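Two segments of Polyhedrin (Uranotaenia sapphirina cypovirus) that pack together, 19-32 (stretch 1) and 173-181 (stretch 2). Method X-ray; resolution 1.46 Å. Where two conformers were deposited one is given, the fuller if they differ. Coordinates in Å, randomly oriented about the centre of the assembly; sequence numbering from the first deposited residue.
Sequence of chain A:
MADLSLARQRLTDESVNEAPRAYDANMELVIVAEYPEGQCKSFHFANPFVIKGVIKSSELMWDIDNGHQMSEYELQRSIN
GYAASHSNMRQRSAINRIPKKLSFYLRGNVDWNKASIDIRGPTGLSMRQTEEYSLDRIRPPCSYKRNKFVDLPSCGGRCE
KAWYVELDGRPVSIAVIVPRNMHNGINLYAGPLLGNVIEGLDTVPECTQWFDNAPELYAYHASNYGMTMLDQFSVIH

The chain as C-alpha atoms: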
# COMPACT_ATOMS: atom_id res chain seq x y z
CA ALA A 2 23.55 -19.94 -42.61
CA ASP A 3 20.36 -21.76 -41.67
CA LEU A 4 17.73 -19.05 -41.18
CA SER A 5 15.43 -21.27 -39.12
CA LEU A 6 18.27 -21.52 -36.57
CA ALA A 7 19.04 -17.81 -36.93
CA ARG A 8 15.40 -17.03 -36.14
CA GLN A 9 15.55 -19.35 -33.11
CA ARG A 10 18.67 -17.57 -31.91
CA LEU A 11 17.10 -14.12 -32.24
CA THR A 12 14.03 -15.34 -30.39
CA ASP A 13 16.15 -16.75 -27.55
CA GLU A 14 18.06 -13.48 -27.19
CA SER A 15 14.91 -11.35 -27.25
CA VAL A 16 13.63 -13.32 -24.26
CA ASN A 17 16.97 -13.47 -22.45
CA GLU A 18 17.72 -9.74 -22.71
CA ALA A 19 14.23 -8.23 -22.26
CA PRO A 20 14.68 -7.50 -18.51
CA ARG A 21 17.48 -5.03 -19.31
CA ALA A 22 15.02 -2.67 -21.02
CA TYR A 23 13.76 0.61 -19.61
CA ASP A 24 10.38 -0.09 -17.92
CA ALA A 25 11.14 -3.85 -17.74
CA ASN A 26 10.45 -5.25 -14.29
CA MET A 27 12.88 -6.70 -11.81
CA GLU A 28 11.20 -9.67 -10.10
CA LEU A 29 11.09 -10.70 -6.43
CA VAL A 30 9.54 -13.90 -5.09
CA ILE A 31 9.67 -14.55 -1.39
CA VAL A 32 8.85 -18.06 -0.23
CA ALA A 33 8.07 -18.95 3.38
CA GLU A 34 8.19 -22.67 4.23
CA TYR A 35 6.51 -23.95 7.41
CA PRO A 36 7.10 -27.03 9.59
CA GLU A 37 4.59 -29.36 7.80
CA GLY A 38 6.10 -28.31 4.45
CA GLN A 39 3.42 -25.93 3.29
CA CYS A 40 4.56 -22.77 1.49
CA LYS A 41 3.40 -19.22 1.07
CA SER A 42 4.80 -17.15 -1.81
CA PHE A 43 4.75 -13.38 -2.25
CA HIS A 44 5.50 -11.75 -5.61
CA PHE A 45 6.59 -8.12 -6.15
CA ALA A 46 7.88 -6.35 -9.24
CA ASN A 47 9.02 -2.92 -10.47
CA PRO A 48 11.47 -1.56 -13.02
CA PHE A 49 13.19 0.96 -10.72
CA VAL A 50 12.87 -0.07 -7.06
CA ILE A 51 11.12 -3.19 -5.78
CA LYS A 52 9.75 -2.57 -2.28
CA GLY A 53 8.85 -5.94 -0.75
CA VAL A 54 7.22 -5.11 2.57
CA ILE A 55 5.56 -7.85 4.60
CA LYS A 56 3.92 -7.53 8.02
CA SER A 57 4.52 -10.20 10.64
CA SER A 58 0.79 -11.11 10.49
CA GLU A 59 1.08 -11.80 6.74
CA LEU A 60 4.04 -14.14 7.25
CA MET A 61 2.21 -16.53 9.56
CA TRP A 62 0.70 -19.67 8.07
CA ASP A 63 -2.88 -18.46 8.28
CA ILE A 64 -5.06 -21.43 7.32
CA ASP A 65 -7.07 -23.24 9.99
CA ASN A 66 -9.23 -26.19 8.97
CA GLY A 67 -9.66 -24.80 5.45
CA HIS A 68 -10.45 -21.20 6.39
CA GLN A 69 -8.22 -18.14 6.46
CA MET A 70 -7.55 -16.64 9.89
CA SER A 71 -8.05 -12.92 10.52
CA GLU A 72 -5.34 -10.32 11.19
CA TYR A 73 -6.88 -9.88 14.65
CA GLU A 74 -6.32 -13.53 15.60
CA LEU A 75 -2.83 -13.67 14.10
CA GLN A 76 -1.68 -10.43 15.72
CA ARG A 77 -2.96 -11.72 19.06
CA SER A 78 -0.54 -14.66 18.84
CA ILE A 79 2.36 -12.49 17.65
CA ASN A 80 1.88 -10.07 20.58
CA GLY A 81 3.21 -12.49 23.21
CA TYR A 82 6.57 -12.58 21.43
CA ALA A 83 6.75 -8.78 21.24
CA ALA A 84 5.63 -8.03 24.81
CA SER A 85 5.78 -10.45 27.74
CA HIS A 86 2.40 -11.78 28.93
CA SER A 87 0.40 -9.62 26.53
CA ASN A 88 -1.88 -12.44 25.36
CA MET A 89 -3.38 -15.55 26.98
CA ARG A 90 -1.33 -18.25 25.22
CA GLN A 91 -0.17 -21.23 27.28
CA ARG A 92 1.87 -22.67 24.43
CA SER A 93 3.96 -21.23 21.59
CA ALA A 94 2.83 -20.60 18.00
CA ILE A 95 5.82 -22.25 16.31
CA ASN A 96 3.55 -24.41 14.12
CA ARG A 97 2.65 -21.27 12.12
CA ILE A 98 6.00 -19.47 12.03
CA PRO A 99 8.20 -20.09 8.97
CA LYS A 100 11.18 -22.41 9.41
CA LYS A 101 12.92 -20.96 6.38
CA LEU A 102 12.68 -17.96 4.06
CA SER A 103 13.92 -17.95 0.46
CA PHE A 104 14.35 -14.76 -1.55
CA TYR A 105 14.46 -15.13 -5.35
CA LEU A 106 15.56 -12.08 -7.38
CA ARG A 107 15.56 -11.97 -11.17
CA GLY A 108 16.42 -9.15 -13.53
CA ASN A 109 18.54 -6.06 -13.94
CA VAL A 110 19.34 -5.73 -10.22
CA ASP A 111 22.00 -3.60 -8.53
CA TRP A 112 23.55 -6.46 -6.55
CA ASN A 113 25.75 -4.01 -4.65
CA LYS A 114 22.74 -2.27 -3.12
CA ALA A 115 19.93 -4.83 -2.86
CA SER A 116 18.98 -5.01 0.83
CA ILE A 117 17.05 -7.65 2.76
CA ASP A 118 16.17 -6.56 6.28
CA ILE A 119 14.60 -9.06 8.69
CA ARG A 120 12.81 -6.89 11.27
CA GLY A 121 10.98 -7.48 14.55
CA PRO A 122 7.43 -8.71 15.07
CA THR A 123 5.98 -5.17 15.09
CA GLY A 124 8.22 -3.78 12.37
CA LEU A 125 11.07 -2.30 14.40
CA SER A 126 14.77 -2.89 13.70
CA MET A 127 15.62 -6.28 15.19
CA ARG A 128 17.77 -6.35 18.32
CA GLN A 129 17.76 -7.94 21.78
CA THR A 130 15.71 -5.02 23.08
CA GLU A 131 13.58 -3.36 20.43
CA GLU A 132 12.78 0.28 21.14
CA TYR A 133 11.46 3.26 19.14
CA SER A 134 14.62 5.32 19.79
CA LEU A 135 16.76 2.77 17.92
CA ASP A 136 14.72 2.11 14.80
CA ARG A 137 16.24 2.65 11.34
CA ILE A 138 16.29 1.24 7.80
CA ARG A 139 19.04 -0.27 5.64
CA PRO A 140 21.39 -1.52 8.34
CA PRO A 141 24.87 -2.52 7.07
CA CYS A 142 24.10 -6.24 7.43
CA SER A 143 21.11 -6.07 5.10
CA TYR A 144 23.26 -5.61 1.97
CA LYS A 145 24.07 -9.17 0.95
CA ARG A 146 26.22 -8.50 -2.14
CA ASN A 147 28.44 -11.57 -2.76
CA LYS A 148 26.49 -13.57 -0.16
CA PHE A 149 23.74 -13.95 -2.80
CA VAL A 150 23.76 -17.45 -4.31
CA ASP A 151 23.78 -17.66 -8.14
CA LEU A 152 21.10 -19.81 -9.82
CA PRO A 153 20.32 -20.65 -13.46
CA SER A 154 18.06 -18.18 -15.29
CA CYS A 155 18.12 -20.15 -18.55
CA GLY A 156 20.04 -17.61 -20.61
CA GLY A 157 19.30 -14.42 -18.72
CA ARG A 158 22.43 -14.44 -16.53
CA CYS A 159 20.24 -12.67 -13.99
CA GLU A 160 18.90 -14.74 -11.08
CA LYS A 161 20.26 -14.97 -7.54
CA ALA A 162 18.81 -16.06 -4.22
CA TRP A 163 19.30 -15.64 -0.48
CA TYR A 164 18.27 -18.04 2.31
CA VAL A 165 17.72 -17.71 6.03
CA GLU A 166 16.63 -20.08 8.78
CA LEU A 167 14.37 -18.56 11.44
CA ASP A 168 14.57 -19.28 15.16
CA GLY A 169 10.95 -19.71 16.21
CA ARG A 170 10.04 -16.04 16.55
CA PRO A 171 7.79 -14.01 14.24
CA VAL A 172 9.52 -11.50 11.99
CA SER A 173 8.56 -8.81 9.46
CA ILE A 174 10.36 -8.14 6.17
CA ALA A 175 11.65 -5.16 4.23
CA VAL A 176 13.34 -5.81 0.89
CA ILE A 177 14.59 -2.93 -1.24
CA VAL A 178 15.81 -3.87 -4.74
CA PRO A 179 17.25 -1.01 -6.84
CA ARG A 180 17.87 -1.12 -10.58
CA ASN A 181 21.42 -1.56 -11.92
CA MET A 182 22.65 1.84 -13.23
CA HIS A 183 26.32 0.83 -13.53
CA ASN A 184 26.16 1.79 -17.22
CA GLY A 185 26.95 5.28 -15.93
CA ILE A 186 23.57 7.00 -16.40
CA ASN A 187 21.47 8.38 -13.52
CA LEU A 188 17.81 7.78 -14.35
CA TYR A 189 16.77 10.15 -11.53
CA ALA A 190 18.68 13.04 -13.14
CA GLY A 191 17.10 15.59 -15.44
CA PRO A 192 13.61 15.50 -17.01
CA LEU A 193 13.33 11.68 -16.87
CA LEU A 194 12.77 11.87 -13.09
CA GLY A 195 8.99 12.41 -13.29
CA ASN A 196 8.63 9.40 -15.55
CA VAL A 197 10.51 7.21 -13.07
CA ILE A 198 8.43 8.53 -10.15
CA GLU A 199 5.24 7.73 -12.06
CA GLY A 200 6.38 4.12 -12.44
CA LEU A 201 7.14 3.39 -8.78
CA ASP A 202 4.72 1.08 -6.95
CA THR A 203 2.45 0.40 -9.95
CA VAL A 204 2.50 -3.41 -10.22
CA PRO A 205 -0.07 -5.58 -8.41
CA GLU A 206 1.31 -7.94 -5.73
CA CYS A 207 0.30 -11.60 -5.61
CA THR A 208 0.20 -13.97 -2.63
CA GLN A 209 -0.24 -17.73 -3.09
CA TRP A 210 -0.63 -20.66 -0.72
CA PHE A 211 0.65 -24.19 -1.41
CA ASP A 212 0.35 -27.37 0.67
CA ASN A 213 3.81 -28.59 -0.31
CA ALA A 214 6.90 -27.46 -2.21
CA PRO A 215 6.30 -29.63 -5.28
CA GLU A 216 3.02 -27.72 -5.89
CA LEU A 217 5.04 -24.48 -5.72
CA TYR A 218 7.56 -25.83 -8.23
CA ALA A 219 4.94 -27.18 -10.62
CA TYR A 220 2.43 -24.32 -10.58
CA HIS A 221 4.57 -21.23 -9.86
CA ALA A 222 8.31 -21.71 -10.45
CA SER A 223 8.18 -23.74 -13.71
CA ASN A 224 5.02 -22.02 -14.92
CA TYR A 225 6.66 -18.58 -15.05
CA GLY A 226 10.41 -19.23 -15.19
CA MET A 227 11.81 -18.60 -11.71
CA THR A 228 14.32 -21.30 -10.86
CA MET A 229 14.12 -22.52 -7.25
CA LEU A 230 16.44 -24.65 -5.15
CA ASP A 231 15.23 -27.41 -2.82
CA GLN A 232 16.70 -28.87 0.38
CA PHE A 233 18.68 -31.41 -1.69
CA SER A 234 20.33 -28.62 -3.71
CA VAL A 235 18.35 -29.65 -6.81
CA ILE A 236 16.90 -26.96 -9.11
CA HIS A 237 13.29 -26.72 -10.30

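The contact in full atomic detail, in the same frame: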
# COMPACT_ATOMS: atom_id res chain seq x y z
N ALA A 19 15.36 -9.15 -22.49
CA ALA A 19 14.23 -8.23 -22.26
C ALA A 19 14.27 -7.50 -20.90
O ALA A 19 13.92 -6.34 -20.84
CB ALA A 19 12.90 -8.97 -22.42
N PRO A 20 14.67 -8.19 -19.81
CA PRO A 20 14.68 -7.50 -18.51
C PRO A 20 15.64 -6.31 -18.40
O PRO A 20 15.55 -5.56 -17.45
CB PRO A 20 15.10 -8.61 -17.53
CG PRO A 20 14.73 -9.90 -18.22
CD PRO A 20 14.98 -9.62 -19.68
N ARG A 21 16.55 -6.15 -19.35
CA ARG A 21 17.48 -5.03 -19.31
C ARG A 21 16.85 -3.73 -19.83
O ARG A 21 17.40 -2.65 -19.64
CB ARG A 21 18.75 -5.37 -20.09
CG ARG A 21 19.45 -6.59 -19.53
CD ARG A 21 20.73 -6.97 -20.25
NE ARG A 21 21.17 -8.29 -19.82
CZ ARG A 21 21.87 -8.53 -18.71
NH1 ARG A 21 22.25 -7.54 -17.92
NH2 ARG A 21 22.21 -9.78 -18.41
N ALA A 22 15.69 -3.84 -20.46
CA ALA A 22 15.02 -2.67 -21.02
C ALA A 22 14.48 -1.67 -19.98
O ALA A 22 14.10 -2.04 -18.86
CB ALA A 22 13.87 -3.10 -21.94
N TYR A 23 14.45 -0.41 -20.37
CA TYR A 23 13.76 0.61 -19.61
C TYR A 23 12.29 0.21 -19.49
O TYR A 23 11.68 -0.19 -20.47
CB TYR A 23 13.90 1.98 -20.29
CG TYR A 23 13.30 3.10 -19.47
CD1 TYR A 23 13.99 3.65 -18.40
CD2 TYR A 23 12.05 3.62 -19.77
CE1 TYR A 23 13.45 4.69 -17.64
CE2 TYR A 23 11.48 4.64 -19.01
CZ TYR A 23 12.19 5.17 -17.95
OH TYR A 23 11.65 6.18 -17.19
N ASP A 24 11.75 0.31 -18.27
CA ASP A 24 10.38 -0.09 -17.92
C ASP A 24 10.16 -1.61 -17.85
O ASP A 24 9.03 -2.06 -17.65
CB ASP A 24 9.33 0.57 -18.83
CG ASP A 24 8.72 1.84 -18.21
OD1 ASP A 24 9.08 2.25 -17.08
OD2 ASP A 24 7.86 2.43 -18.91
N ALA A 25 11.23 -2.40 -17.96
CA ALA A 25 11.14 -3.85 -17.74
C ALA A 25 11.28 -4.12 -16.26
O ALA A 25 12.13 -3.54 -15.59
CB ALA A 25 12.20 -4.59 -18.52
N ASN A 26 10.43 -4.99 -15.72
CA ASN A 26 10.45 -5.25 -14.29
C ASN A 26 11.62 -6.10 -13.81
O ASN A 26 12.00 -7.08 -14.45
CB ASN A 26 9.16 -5.96 -13.87
CG ASN A 26 8.00 -5.02 -13.76
OD1 ASN A 26 8.15 -3.86 -13.39
ND2 ASN A 26 6.81 -5.52 -14.07
N MET A 27 12.15 -5.75 -12.65
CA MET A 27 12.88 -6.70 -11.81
C MET A 27 11.82 -7.51 -11.07
O MET A 27 10.71 -7.01 -10.83
CB MET A 27 13.78 -5.99 -10.80
CG MET A 27 14.87 -5.13 -11.43
SD MET A 27 15.70 -4.11 -10.19
CE MET A 27 14.44 -2.88 -9.89
N GLU A 28 12.16 -8.76 -10.73
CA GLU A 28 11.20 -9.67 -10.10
C GLU A 28 11.69 -10.15 -8.75
O GLU A 28 12.87 -10.50 -8.59
CB GLU A 28 10.96 -10.89 -11.00
CG GLU A 28 10.63 -10.57 -12.44
CD GLU A 28 9.25 -9.98 -12.66
OE1 GLU A 28 8.39 -10.13 -11.77
OE2 GLU A 28 9.02 -9.40 -13.75
N LEU A 29 10.79 -10.18 -7.77
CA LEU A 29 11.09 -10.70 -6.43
C LEU A 29 10.01 -11.71 -6.03
O LEU A 29 8.82 -11.40 -6.04
CB LEU A 29 11.12 -9.56 -5.40
CG LEU A 29 11.17 -9.93 -3.91
CD1 LEU A 29 12.47 -10.62 -3.55
CD2 LEU A 29 10.97 -8.69 -3.05
N VAL A 30 10.43 -12.93 -5.72
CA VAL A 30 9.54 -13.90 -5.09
C VAL A 30 10.11 -14.31 -3.76
O VAL A 30 11.23 -14.78 -3.66
CB VAL A 30 9.35 -15.16 -5.95
CG1 VAL A 30 8.47 -16.18 -5.20
CG2 VAL A 30 8.71 -14.80 -7.27
N ILE A 31 9.32 -14.10 -2.72
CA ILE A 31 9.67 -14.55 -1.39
C ILE A 31 8.86 -15.77 -1.07
O ILE A 31 7.65 -15.77 -1.25
CB ILE A 31 9.38 -13.45 -0.36
CG1 ILE A 31 10.18 -12.20 -0.73
CG2 ILE A 31 9.70 -13.93 1.06
CD1 ILE A 31 9.88 -11.00 0.08
N VAL A 32 9.53 -16.83 -0.62
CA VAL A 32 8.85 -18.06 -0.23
C VAL A 32 9.11 -18.36 1.24
O VAL A 32 10.27 -18.48 1.67
CB VAL A 32 9.36 -19.26 -1.04
CG1 VAL A 32 8.61 -20.56 -0.65
CG2 VAL A 32 9.26 -18.99 -2.54
N SER A 173 9.11 -9.55 10.60
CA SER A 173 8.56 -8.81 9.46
C SER A 173 9.70 -8.58 8.47
O SER A 173 10.86 -8.80 8.80
CB SER A 173 7.95 -7.48 9.91
OG SER A 173 8.90 -6.69 10.59
N ILE A 174 9.37 -8.18 7.24
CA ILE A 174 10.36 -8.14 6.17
C ILE A 174 10.33 -6.83 5.41
O ILE A 174 9.25 -6.32 5.06
CB ILE A 174 10.11 -9.26 5.13
CG1 ILE A 174 10.22 -10.64 5.78
CG2 ILE A 174 11.10 -9.16 3.99
CD1 ILE A 174 9.87 -11.78 4.83
N ALA A 175 11.51 -6.28 5.15
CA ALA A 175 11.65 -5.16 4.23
C ALA A 175 12.77 -5.44 3.24
O ALA A 175 13.93 -5.55 3.63
CB ALA A 175 11.93 -3.88 4.98
N VAL A 176 12.40 -5.55 1.97
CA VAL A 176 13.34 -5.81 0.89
C VAL A 176 13.30 -4.61 -0.04
O VAL A 176 12.22 -4.19 -0.47
CB VAL A 176 12.95 -7.08 0.11
CG1 VAL A 176 13.95 -7.37 -1.01
CG2 VAL A 176 12.90 -8.24 1.04
N ILE A 177 14.47 -4.04 -0.32
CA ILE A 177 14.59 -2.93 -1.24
C ILE A 177 15.53 -3.37 -2.36
O ILE A 177 16.67 -3.71 -2.08
CB ILE A 177 15.18 -1.70 -0.54
CG1 ILE A 177 14.28 -1.29 0.63
CG2 ILE A 177 15.31 -0.52 -1.52
CD1 ILE A 177 14.87 -0.23 1.54
N VAL A 178 15.05 -3.36 -3.60
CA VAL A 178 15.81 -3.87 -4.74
C VAL A 178 15.94 -2.80 -5.82
O VAL A 178 15.01 -2.60 -6.61
CB VAL A 178 15.12 -5.08 -5.38
CG1 VAL A 178 16.00 -5.66 -6.48
CG2 VAL A 178 14.83 -6.12 -4.34
N PRO A 179 17.08 -2.09 -5.85
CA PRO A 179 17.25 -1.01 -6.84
C PRO A 179 17.76 -1.52 -8.18
O PRO A 179 18.46 -2.55 -8.24
CB PRO A 179 18.32 -0.10 -6.19
CG PRO A 179 18.75 -0.76 -4.96
CD PRO A 179 18.24 -2.16 -4.95
N ARG A 180 17.39 -0.81 -9.24
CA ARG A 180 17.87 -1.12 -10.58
C ARG A 180 19.38 -0.86 -10.77
O ARG A 180 19.91 0.14 -10.29
CB ARG A 180 17.09 -0.27 -11.58
CG ARG A 180 17.35 -0.70 -13.02
CD ARG A 180 16.52 0.08 -14.03
NE ARG A 180 16.59 -0.57 -15.34
CZ ARG A 180 15.81 -1.58 -15.74
NH1 ARG A 180 14.83 -2.08 -14.96
NH2 ARG A 180 15.99 -2.10 -16.94
N ASN A 181 20.04 -1.76 -11.49
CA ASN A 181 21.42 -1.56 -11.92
C ASN A 181 21.57 -0.34 -12.85
O ASN A 181 21.01 -0.29 -13.95
CB ASN A 181 21.87 -2.87 -12.60
CG ASN A 181 23.26 -2.78 -13.22
OD1 ASN A 181 23.98 -1.82 -13.03
ND2 ASN A 181 23.64 -3.82 -13.96

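The contact is a face-to-face packing of two strands through apolar side chains, closed at one end by an arginine whose guanidinium reaches the backbone carbonyls of a 3-10 segment and the turn after it. Strands 27-32 and 173-179 run nearly antiparallel, at 160° between their N-to-C directions, and their axes come no closer than 8.9 Å. That spacing suits interleaved side chains rather than backbone pairing, and no backbone-to-backbone hydrogen bond links the stretches.

Strand alternation supplies the apolar layer. Met27, Leu29 and Ile31 direct their CA-to-CB bonds toward the other stretch, as do Ile174, Val176 and Val178, while Glu28, Ala175 and Ile177 point away. The order is antiparallel: Ile31 CG2 lies 4.3 Å from Ile174 CD1, Ile31 CD1 is 4.2 Å from Val176 CG2, Leu29 CD2 is 3.8 Å from Val176 CG1, and Met27 SD is 4.0 Å from Val178 CG1. Val176 thus meets two residues, one through each methyl. All six are buried, and branched aliphatic groups fill such a layer without leaving polar atoms unpaired. Met27, with its unbranched chain in the m, t, m rotamer, reaches the end of the neighbouring strand and Arg180 just beyond it; Met27 CE lies 3.3 Å from Val178 O and 4.1 Å from Arg180 CB.

Arg180 has the largest area covered by the other stretch, 116 Å². Its CB leaves sideways, but chi1 to chi3 are all t, and this extended chain carries the guanidinium to Arg21, at the end of the 3-10 segment, and the type II turn from Ala22 to Ala25. Arg180 NH1 donates to Ala25 O (3.1 Å, 144°), and Arg180 NH2 donates a weak bond to Arg21 O (3.1 Å, 126°). Both acceptors lie at the guanidinium edge, near its plane. Ala22 O, which accepts the turn's hydrogen bond from Ala25 N, sits 2.7 Å from Arg180 NH2.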